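Local coordinates for 2-dehydro-3-deoxy-D-arabinonate dehydratase (Sulfolobus solfataricus, PDB 2Q18), which catalyses the metal-dependent dehydration of 2-dehydro-3-deoxy-D-arabinonate to 2,5-dioxopentanoate, a step in the pentose oxidation pathway that leads to 2-oxoglutarate, at residues 146-156 with 233-241; 57-68 with 124-132. All coordinates share one frame; numbering follows the deposited sequence.

Overall arrangement
Following the chain from its N terminus, the first strands and helix 53-59 lead into 57-68, a helix end followed by a beta hairpin. Contact 2 closes a loop of 55 intervening residues when 124-132 comes back against it, tying helix 53-59 and hairpin 61-67 to the turn between strands 124-125 and 131-133. Strand 140-150 follows strand 131-133 and brings in contact 1, whose own loop of 76 residues closes when helix 233-241 packs on 146-156. The two loops therefore run in series, neither nesting nor crossing. The centres of the two contacts lie about 27 Å apart, on opposite sides of the chain's centre, and their nearest atoms stay about 10 Å from each other.

Contact 1: residues 146-156 with 233-241; sequences LAVVLDSNGKI and IEEQIQYLI
Ile237 sits in the middle of this contact, and both its branches meet Gly154 O, CG2 at 3.4 Å and CD1 at 3.6 Å. CD1 goes on between Ile156 CG1 and Leu150 CD1, 3.8 Å from the latter. The first torsion directs both branches at the strand and turn: CG1 is anti to the carbonyl carbon (chi1 -61°), which leaves CG2 anti to the backbone N. One turn earlier on the helix, Ile233 puts CG2 against Val148 CG2 at 4.1 Å and also meets Ile156 CD1, the side chains of Ile156 and Ile233 crossing at about a right angle. Its CD1 goes on to Leu146 CD2, beside the magnesium ligand Glu145. At the other end Leu240 and Leu150 meet tip to tip, CD2 to CD2 at 3.9 Å, and Ile241 CD1 comes up to Asn153 O.

Behind this shell, the type I turn from Asp151 to Gly154 sets the backbone that Ile237 touches. Asp151 OD1 accepts from Asn153 N (2.9 Å), making an Asx turn, and from Lys155 N (3.0 Å), the two donors arriving from opposite faces of the carboxylate plane. Gly154 has positive phi, and a CB there would run into Ile237 CG2. An alanine in place of Ile237 would probably leave a gap between Leu150 and Ile156 and strip Gly154 of part of its cover. Further out, Leu252 of strand 250-253 touches both Val148 and Ile237, and Trp77 packs on Leu240.

No hydrogen bond joins the two segments. Between them the hold is van der Waals packing of aliphatic branches, with the carbonyls of Asn153 and Gly154 at its edge, so shape fit sets how the helix seats on the strand, at -52° to it.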
loop_
_atom_site.group_PDB
_atom_site.type_symbol
_atom_site.label_atom_id
_atom_site.label_comp_id
_atom_site.label_asym_id
_atom_site.label_seq_id
_atom_site.Cartn_x
_atom_site.Cartn_y
_atom_site.Cartn_z
ATOM N N LEU A 146 -32.638 16.232 -2.523
ATOM C CA LEU A 146 -31.377 16.942 -2.646
ATOM C C LEU A 146 -30.456 16.415 -1.544
ATOM O O LEU A 146 -30.877 16.258 -0.397
ATOM C CB LEU A 146 -31.589 18.454 -2.490
ATOM C CG LEU A 146 -30.362 19.354 -2.671
ATOM C CD1 LEU A 146 -29.897 19.343 -4.128
ATOM C CD2 LEU A 146 -30.654 20.778 -2.215
ATOM N N ALA A 147 -29.212 16.121 -1.904
ATOM C CA ALA A 147 -28.224 15.663 -0.938
ATOM C C ALA A 147 -26.982 16.541 -1.009
ATOM O O ALA A 147 -26.680 17.108 -2.060
ATOM C CB ALA A 147 -27.868 14.205 -1.184
ATOM N N VAL A 148 -26.281 16.662 0.117
ATOM C CA VAL A 148 -25.039 17.438 0.179
ATOM C C VAL A 148 -23.837 16.552 0.497
ATOM O O VAL A 148 -23.936 15.620 1.300
ATOM C CB VAL A 148 -25.113 18.602 1.212
ATOM C CG1 VAL A 148 -26.013 19.721 0.698
ATOM C CG2 VAL A 148 -25.586 18.111 2.579
ATOM N N VAL A 149 -22.714 16.845 -0.151
ATOM C CA VAL A 149 -21.438 16.220 0.185
ATOM C C VAL A 149 -20.735 17.132 1.196
ATOM O O VAL A 149 -20.654 18.345 0.997
ATOM C CB VAL A 149 -20.547 15.993 -1.065
ATOM C CG1 VAL A 149 -19.263 15.257 -0.689
ATOM C CG2 VAL A 149 -21.305 15.204 -2.148
ATOM N N LEU A 150 -20.224 16.534 2.269
ATOM C CA LEU A 150 -19.690 17.275 3.415
ATOM C C LEU A 150 -18.226 16.957 3.698
ATOM O O LEU A 150 -17.786 15.827 3.488
ATOM C CB LEU A 150 -20.500 16.911 4.663
ATOM C CG LEU A 150 -21.728 17.687 5.151
ATOM C CD1 LEU A 150 -22.383 18.594 4.109
ATOM C CD2 LEU A 150 -22.732 16.719 5.782
ATOM N N ASP A 151 -17.477 17.946 4.191
ATOM C CA ASP A 151 -16.181 17.654 4.817
ATOM C C ASP A 151 -16.381 17.365 6.310
ATOM O O ASP A 151 -17.514 17.417 6.805
ATOM C CB ASP A 151 -15.120 18.747 4.538
ATOM C CG ASP A 151 -15.347 20.053 5.321
ATOM O OD1 ASP A 151 -16.153 20.105 6.275
ATOM O OD2 ASP A 151 -14.681 21.051 4.968
ATOM N N SER A 152 -15.296 17.060 7.019
ATOM C CA SER A 152 -15.384 16.679 8.438
ATOM C C SER A 152 -15.874 17.796 9.374
ATOM O O SER A 152 -16.314 17.516 10.486
ATOM C CB SER A 152 -14.057 16.084 8.935
ATOM O OG SER A 152 -12.989 16.990 8.740
ATOM N N ASN A 153 -15.815 19.046 8.913
ATOM C CA ASN A 153 -16.352 20.186 9.664
ATOM C C ASN A 153 -17.820 20.480 9.371
ATOM O O ASN A 153 -18.406 21.396 9.955
ATOM C CB ASN A 153 -15.532 21.453 9.396
ATOM C CG ASN A 153 -14.090 21.318 9.822
ATOM O OD1 ASN A 153 -13.190 21.817 9.149
ATOM N ND2 ASN A 153 -13.859 20.630 10.936
ATOM N N GLY A 154 -18.408 19.713 8.459
ATOM C CA GLY A 154 -19.799 19.917 8.082
ATOM C C GLY A 154 -19.982 20.994 7.031
ATOM O O GLY A 154 -21.103 21.444 6.791
ATOM N N LYS A 155 -18.882 21.405 6.404
ATOM C CA LYS A 155 -18.931 22.357 5.298
ATOM C C LYS A 155 -19.426 21.644 4.037
ATOM O O LYS A 155 -18.996 20.526 3.738
ATOM C CB LYS A 155 -17.555 22.984 5.051
ATOM C CG LYS A 155 -17.572 24.142 4.066
ATOM C CD LYS A 155 -16.170 24.537 3.605
ATOM C CE LYS A 155 -16.211 25.843 2.816
ATOM N NZ LYS A 155 -14.874 26.255 2.283
ATOM N N ILE A 156 -20.329 22.301 3.310
ATOM C CA ILE A 156 -20.896 21.753 2.076
ATOM C C ILE A 156 -19.890 21.833 0.925
ATOM O O ILE A 156 -19.475 22.919 0.517
ATOM C CB ILE A 156 -22.241 22.440 1.706
ATOM C CG1 ILE A 156 -23.311 22.091 2.753
ATOM C CG2 ILE A 156 -22.704 22.022 0.301
ATOM C CD1 ILE A 156 -24.540 22.998 2.742
ATOM N N ILE A 233 -30.958 22.936 5.691
ATOM C CA ILE A 233 -29.822 22.015 5.603
ATOM C C ILE A 233 -28.779 22.285 6.694
ATOM O O ILE A 233 -28.283 21.350 7.323
ATOM C CB ILE A 233 -29.176 22.055 4.192
ATOM C CG1 ILE A 233 -30.208 21.651 3.131
ATOM C CG2 ILE A 233 -27.933 21.159 4.134
ATOM C CD1 ILE A 233 -29.819 22.005 1.708
ATOM N N GLU A 234 -28.464 23.562 6.902
ATOM C CA GLU A 234 -27.565 24.021 7.968
ATOM C C GLU A 234 -27.913 23.391 9.322
ATOM O O GLU A 234 -27.030 22.916 10.034
ATOM C CB GLU A 234 -27.606 25.554 8.047
ATOM C CG GLU A 234 -26.868 26.188 9.227
ATOM C CD GLU A 234 -27.124 27.696 9.351
ATOM O OE1 GLU A 234 -28.228 28.164 8.979
ATOM O OE2 GLU A 234 -26.218 28.415 9.833
ATOM N N GLU A 235 -29.202 23.373 9.654
ATOM C CA GLU A 235 -29.676 22.786 10.904
ATOM C C GLU A 235 -29.530 21.265 10.902
ATOM O O GLU A 235 -29.191 20.666 11.929
ATOM C CB GLU A 235 -31.133 23.178 11.165
ATOM C CG GLU A 235 -31.658 22.754 12.534
ATOM C CD GLU A 235 -33.132 23.077 12.739
ATOM O OE1 GLU A 235 -33.653 24.008 12.081
ATOM O OE2 GLU A 235 -33.774 22.395 13.567
ATOM N N GLN A 236 -29.792 20.644 9.751
ATOM C CA GLN A 236 -29.630 19.197 9.614
ATOM C C GLN A 236 -28.172 18.807 9.856
ATOM O O GLN A 236 -27.898 17.840 10.569
ATOM C CB GLN A 236 -30.084 18.713 8.235
ATOM C CG GLN A 236 -31.547 19.013 7.898
ATOM C CD GLN A 236 -31.965 18.433 6.554
ATOM O OE1 GLN A 236 -31.230 17.650 5.947
ATOM N NE2 GLN A 236 -33.148 18.810 6.088
ATOM N N ILE A 237 -27.253 19.569 9.266
ATOM C CA ILE A 237 -25.816 19.342 9.439
ATOM C C ILE A 237 -25.408 19.517 10.907
ATOM O O ILE A 237 -24.677 18.685 11.449
ATOM C CB ILE A 237 -24.961 20.260 8.527
ATOM C CG1 ILE A 237 -25.265 19.989 7.047
ATOM C CG2 ILE A 237 -23.466 20.066 8.814
ATOM C CD1 ILE A 237 -24.640 20.991 6.089
ATOM N N GLN A 238 -25.900 20.587 11.539
ATOM C CA GLN A 238 -25.654 20.853 12.964
ATOM C C GLN A 238 -25.936 19.628 13.838
ATOM O O GLN A 238 -25.091 19.219 14.628
ATOM C CB GLN A 238 -26.479 22.063 13.440
ATOM C CG GLN A 238 -26.393 22.342 14.946
ATOM C CD GLN A 238 -27.369 23.417 15.443
ATOM O OE1 GLN A 238 -27.405 23.719 16.635
ATOM N NE2 GLN A 238 -28.156 23.992 14.536
ATOM N N TYR A 239 -27.118 19.039 13.685
ATOM C CA TYR A 239 -27.503 17.883 14.496
ATOM C C TYR A 239 -26.800 16.586 14.079
ATOM O O TYR A 239 -26.603 15.694 14.907
ATOM C CB TYR A 239 -29.026 17.713 14.524
ATOM C CG TYR A 239 -29.712 18.689 15.460
ATOM C CD1 TYR A 239 -29.984 20.000 15.059
ATOM C CD2 TYR A 239 -30.068 18.308 16.754
ATOM C CE1 TYR A 239 -30.607 20.903 15.926
ATOM C CE2 TYR A 239 -30.690 19.203 17.628
ATOM C CZ TYR A 239 -30.954 20.495 17.206
ATOM O OH TYR A 239 -31.564 21.379 18.068
ATOM N N LEU A 240 -26.425 16.491 12.803
ATOM C CA LEU A 240 -25.658 15.346 12.307
ATOM C C LEU A 240 -24.287 15.247 12.982
ATOM O O LEU A 240 -23.905 14.179 13.463
ATOM C CB LEU A 240 -25.482 15.413 10.780
ATOM C CG LEU A 240 -24.488 14.417 10.156
ATOM C CD1 LEU A 240 -24.901 12.976 10.434
ATOM C CD2 LEU A 240 -24.317 14.649 8.658
ATOM N N ILE A 241 -23.561 16.363 13.012
ATOM C CA ILE A 241 -22.169 16.365 13.472
ATOM C C ILE A 241 -22.000 16.542 14.984
ATOM O O ILE A 241 -20.890 16.392 15.504
ATOM C CB ILE A 241 -21.294 17.395 12.695
ATOM C CG1 ILE A 241 -21.695 18.838 13.035
ATOM C CG2 ILE A 241 -21.365 17.122 11.190
ATOM C CD1 ILE A 241 -20.739 19.898 12.490
#

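Contact 2: residues 57-68 with 124-132; sequences LKSFQINDIRIT and CVGHGEAIA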
loop_
_atom_site.group_PDB
_atom_site.type_symbol
_atom_site.label_atom_id
_atom_site.label_comp_id
_atom_site.label_asym_id
_atom_site.label_seq_id
_atom_site.Cartn_x
_atom_site.Cartn_y
_atom_site.Cartn_z
ATOM N N LEU A 57 -24.432 9.929 -19.790
ATOM C CA LEU A 57 -25.682 10.184 -19.071
ATOM C C LEU A 57 -26.845 9.351 -19.615
ATOM O O LEU A 57 -27.632 8.800 -18.841
ATOM C CB LEU A 57 -26.046 11.673 -19.119
ATOM C CG LEU A 57 -25.140 12.697 -18.426
ATOM C CD1 LEU A 57 -25.682 14.096 -18.651
ATOM C CD2 LEU A 57 -24.986 12.409 -16.929
ATOM N N LYS A 58 -26.932 9.248 -20.941
ATOM C CA LYS A 58 -28.053 8.571 -21.602
ATOM C C LYS A 58 -27.858 7.065 -21.723
ATOM O O LYS A 58 -28.787 6.294 -21.481
ATOM C CB LYS A 58 -28.300 9.171 -22.991
ATOM C CG LYS A 58 -28.854 10.584 -22.964
ATOM C CD LYS A 58 -28.646 11.289 -24.301
ATOM C CE LYS A 58 -28.998 12.770 -24.187
ATOM N NZ LYS A 58 -28.462 13.586 -25.319
ATOM N N SER A 59 -26.650 6.657 -22.098
ATOM C CA SER A 59 -26.363 5.258 -22.410
ATOM C C SER A 59 -25.565 4.506 -21.336
ATOM O O SER A 59 -25.379 3.290 -21.445
ATOM C CB SER A 59 -25.658 5.160 -23.766
ATOM O OG SER A 59 -26.437 5.770 -24.779
ATOM N N PHE A 60 -25.099 5.232 -20.312
ATOM C CA PHE A 60 -24.418 4.659 -19.127
ATOM C C PHE A 60 -23.005 4.127 -19.398
ATOM O O PHE A 60 -22.069 4.405 -18.635
ATOM C CB PHE A 60 -25.253 3.572 -18.421
ATOM C CG PHE A 60 -26.687 3.965 -18.131
ATOM C CD1 PHE A 60 -27.066 5.301 -18.005
ATOM C CD2 PHE A 60 -27.650 2.981 -17.949
ATOM C CE1 PHE A 60 -28.386 5.644 -17.732
ATOM C CE2 PHE A 60 -28.974 3.320 -17.667
ATOM C CZ PHE A 60 -29.339 4.649 -17.561
ATOM N N GLN A 61 -22.863 3.351 -20.470
ATOM C CA GLN A 61 -21.572 2.808 -20.872
ATOM C C GLN A 61 -21.285 3.152 -22.331
ATOM O O GLN A 61 -22.130 2.940 -23.204
ATOM C CB GLN A 61 -21.512 1.289 -20.636
ATOM C CG GLN A 61 -20.228 0.619 -21.157
ATOM C CD GLN A 61 -19.860 -0.679 -20.437
ATOM O OE1 GLN A 61 -20.669 -1.265 -19.709
ATOM N NE2 GLN A 61 -18.622 -1.131 -20.641
ATOM N N ILE A 62 -20.104 3.718 -22.570
ATOM C CA ILE A 62 -19.578 3.943 -23.914
ATOM C C ILE A 62 -18.247 3.208 -23.987
ATOM O O ILE A 62 -17.355 3.447 -23.166
ATOM C CB ILE A 62 -19.330 5.451 -24.222
ATOM C CG1 ILE A 62 -20.540 6.326 -23.852
ATOM C CG2 ILE A 62 -18.914 5.650 -25.693
ATOM C CD1 ILE A 62 -21.841 5.982 -24.581
ATOM N N ASN A 63 -18.120 2.316 -24.968
ATOM C CA ASN A 63 -16.917 1.499 -25.139
ATOM C C ASN A 63 -16.565 0.726 -23.866
ATOM O O ASN A 63 -17.359 -0.099 -23.410
ATOM C CB ASN A 63 -15.743 2.347 -25.648
ATOM C CG ASN A 63 -15.987 2.905 -27.046
ATOM O OD1 ASN A 63 -15.856 4.109 -27.279
ATOM N ND2 ASN A 63 -16.353 2.029 -27.981
ATOM N N ASP A 64 -15.397 0.998 -23.282
ATOM C CA ASP A 64 -14.988 0.293 -22.064
ATOM C C ASP A 64 -15.115 1.118 -20.774
ATOM O O ASP A 64 -14.609 0.710 -19.722
ATOM C CB ASP A 64 -13.577 -0.298 -22.213
ATOM C CG ASP A 64 -12.529 0.748 -22.537
ATOM O OD1 ASP A 64 -12.897 1.907 -22.837
ATOM O OD2 ASP A 64 -11.326 0.406 -22.498
ATOM N N ILE A 65 -15.798 2.262 -20.851
ATOM C CA ILE A 65 -16.074 3.069 -19.657
ATOM C C ILE A 65 -17.564 3.087 -19.301
ATOM O O ILE A 65 -18.424 3.155 -20.182
ATOM C CB ILE A 65 -15.514 4.524 -19.753
ATOM C CG1 ILE A 65 -16.284 5.366 -20.780
ATOM C CG2 ILE A 65 -14.003 4.508 -20.045
ATOM C CD1 ILE A 65 -15.937 6.854 -20.769
ATOM N N ARG A 66 -17.854 3.027 -18.006
ATOM C CA ARG A 66 -19.225 3.065 -17.517
ATOM C C ARG A 66 -19.344 4.033 -16.342
ATOM O O ARG A 66 -18.577 3.948 -15.375
ATOM C CB ARG A 66 -19.678 1.660 -17.101
ATOM C CG ARG A 66 -21.130 1.588 -16.643
ATOM C CD ARG A 66 -21.542 0.176 -16.236
ATOM N NE ARG A 66 -20.787 -0.352 -15.097
ATOM C CZ ARG A 66 -21.007 -0.031 -13.821
ATOM N NH1 ARG A 66 -21.952 0.841 -13.491
ATOM N NH2 ARG A 66 -20.267 -0.578 -12.869
ATOM N N ILE A 67 -20.307 4.951 -16.427
ATOM C CA ILE A 67 -20.551 5.907 -15.350
ATOM C C ILE A 67 -21.004 5.167 -14.083
ATOM O O ILE A 67 -21.640 4.111 -14.158
ATOM C CB ILE A 67 -21.548 7.027 -15.782
ATOM C CG1 ILE A 67 -21.510 8.210 -14.805
ATOM C CG2 ILE A 67 -22.976 6.458 -15.993
ATOM C CD1 ILE A 67 -22.203 9.475 -15.310
ATOM N N THR A 68 -20.637 5.699 -12.924
ATOM C CA THR A 68 -20.984 5.066 -11.651
ATOM C C THR A 68 -21.205 6.138 -10.579
ATOM O O THR A 68 -21.417 7.310 -10.913
ATOM C CB THR A 68 -19.926 3.986 -11.244
ATOM O OG1 THR A 68 -20.368 3.283 -10.075
ATOM C CG2 THR A 68 -18.534 4.604 -11.002
ATOM N N CYS A 124 -24.514 1.622 -1.544
ATOM C CA CYS A 124 -24.958 2.636 -2.496
ATOM C C CYS A 124 -24.684 2.208 -3.933
ATOM O O CYS A 124 -23.747 1.449 -4.196
ATOM C CB CYS A 124 -24.249 3.966 -2.247
ATOM S SG CYS A 124 -24.480 4.649 -0.601
ATOM N N VAL A 125 -25.507 2.710 -4.854
ATOM C CA VAL A 125 -25.296 2.511 -6.289
ATOM C C VAL A 125 -25.348 3.862 -6.983
ATOM O O VAL A 125 -25.710 4.870 -6.365
ATOM C CB VAL A 125 -26.337 1.531 -6.914
ATOM C CG1 VAL A 125 -26.350 0.202 -6.162
ATOM C CG2 VAL A 125 -27.729 2.147 -6.951
ATOM N N GLY A 126 -24.967 3.886 -8.256
ATOM C CA GLY A 126 -24.945 5.119 -9.024
ATOM C C GLY A 126 -25.878 5.114 -10.222
ATOM O O GLY A 126 -26.693 4.203 -10.395
ATOM N N HIS A 127 -25.762 6.166 -11.024
ATOM C CA HIS A 127 -26.493 6.320 -12.276
ATOM C C HIS A 127 -26.357 5.074 -13.150
ATOM O O HIS A 127 -25.247 4.601 -13.405
ATOM C CB HIS A 127 -25.962 7.557 -13.003
ATOM C CG HIS A 127 -26.782 7.980 -14.182
ATOM N ND1 HIS A 127 -28.094 8.387 -14.073
ATOM C CD2 HIS A 127 -26.460 8.092 -15.494
ATOM C CE1 HIS A 127 -28.551 8.714 -15.269
ATOM N NE2 HIS A 127 -27.578 8.548 -16.148
ATOM N N GLY A 128 -27.493 4.526 -13.575
ATOM C CA GLY A 128 -27.508 3.384 -14.490
ATOM C C GLY A 128 -27.383 2.030 -13.819
ATOM O O GLY A 128 -27.441 0.996 -14.485
ATOM N N GLU A 129 -27.208 2.032 -12.499
ATOM C CA GLU A 129 -27.087 0.793 -11.738
ATOM C C GLU A 129 -28.400 0.538 -11.012
ATOM O O GLU A 129 -29.200 1.453 -10.837
ATOM C CB GLU A 129 -25.907 0.881 -10.755
ATOM C CG GLU A 129 -24.595 1.309 -11.434
ATOM C CD GLU A 129 -23.431 1.527 -10.464
ATOM O OE1 GLU A 129 -23.671 1.725 -9.250
ATOM O OE2 GLU A 129 -22.270 1.513 -10.933
ATOM N N ALA A 130 -28.620 -0.700 -10.587
ATOM C CA ALA A 130 -29.896 -1.080 -9.990
ATOM C C ALA A 130 -30.004 -0.772 -8.497
ATOM O O ALA A 130 -29.107 -1.117 -7.714
ATOM C CB ALA A 130 -30.176 -2.561 -10.243
ATOM N N ILE A 131 -31.103 -0.119 -8.119
ATOM C CA ILE A 131 -31.533 -0.065 -6.722
ATOM C C ILE A 131 -32.316 -1.344 -6.420
ATOM O O ILE A 131 -32.690 -2.081 -7.343
ATOM C CB ILE A 131 -32.381 1.198 -6.396
ATOM C CG1 ILE A 131 -33.594 1.321 -7.335
ATOM C CG2 ILE A 131 -31.508 2.455 -6.453
ATOM C CD1 ILE A 131 -34.614 2.389 -6.923
ATOM N N ALA A 132 -32.558 -1.619 -5.141
ATOM C CA ALA A 132 -33.181 -2.880 -4.763
ATOM C C ALA A 132 -34.414 -2.703 -3.892
ATOM O O ALA A 132 -34.557 -1.701 -3.185
ATOM C CB ALA A 132 -32.163 -3.803 -4.086
HETATM O O HOH W 1 -23.956 2.944 -15.107
HETATM O O HOH W 2 -20.131 -0.425 -9.983
HETATM O O HOH W 3 -23.987 8.271 -10.230
#
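His127 swings its ring across to Phe60 and the end of helix 53-59 because CG stands anti to the backbone N (chi1 -170°), whereas Arg66, extended through chi2, bends at chi3 (62°) to reach Glu129. His127 NE2 gives a nearly straight bond to Leu57 O at 2.7 Å, in the carbonyl plane and on a lone pair. ND1 accepts a hydrogen bond from Ile283 N, so both ring nitrogens are used and the ring's rotation is fixed. Phe60 turns its edge to the face of this imidazole, centroids 4.9 Å apart, and takes Gly128 CA over the centre of one of its own faces, 3.5 Å from the ring centroid, where a side chain would collide.

Two protein donors and a water hold Glu129 OE2. Arg66 NH1 makes a salt bridge at 2.7 Å to its anti lone pair, with OE2 in the guanidinium plane; Thr68 OG1 donates, also at 2.7 Å, from the syn side, 33° out of the carboxylate plane; the water bridges to Arg66 NH2. OE1 takes Gly126 N, tying the carboxylate to its own turn. A second water links Ile67 O to His127 O, and a third joins Thr68 O to His127 N.

In this FAH-family protein the type II turn Gly126 to Glu129, between strands 124-125 and 131-133, docks on the end of helix 53-59 and hairpin 61-67, away from the metal and substrate sites.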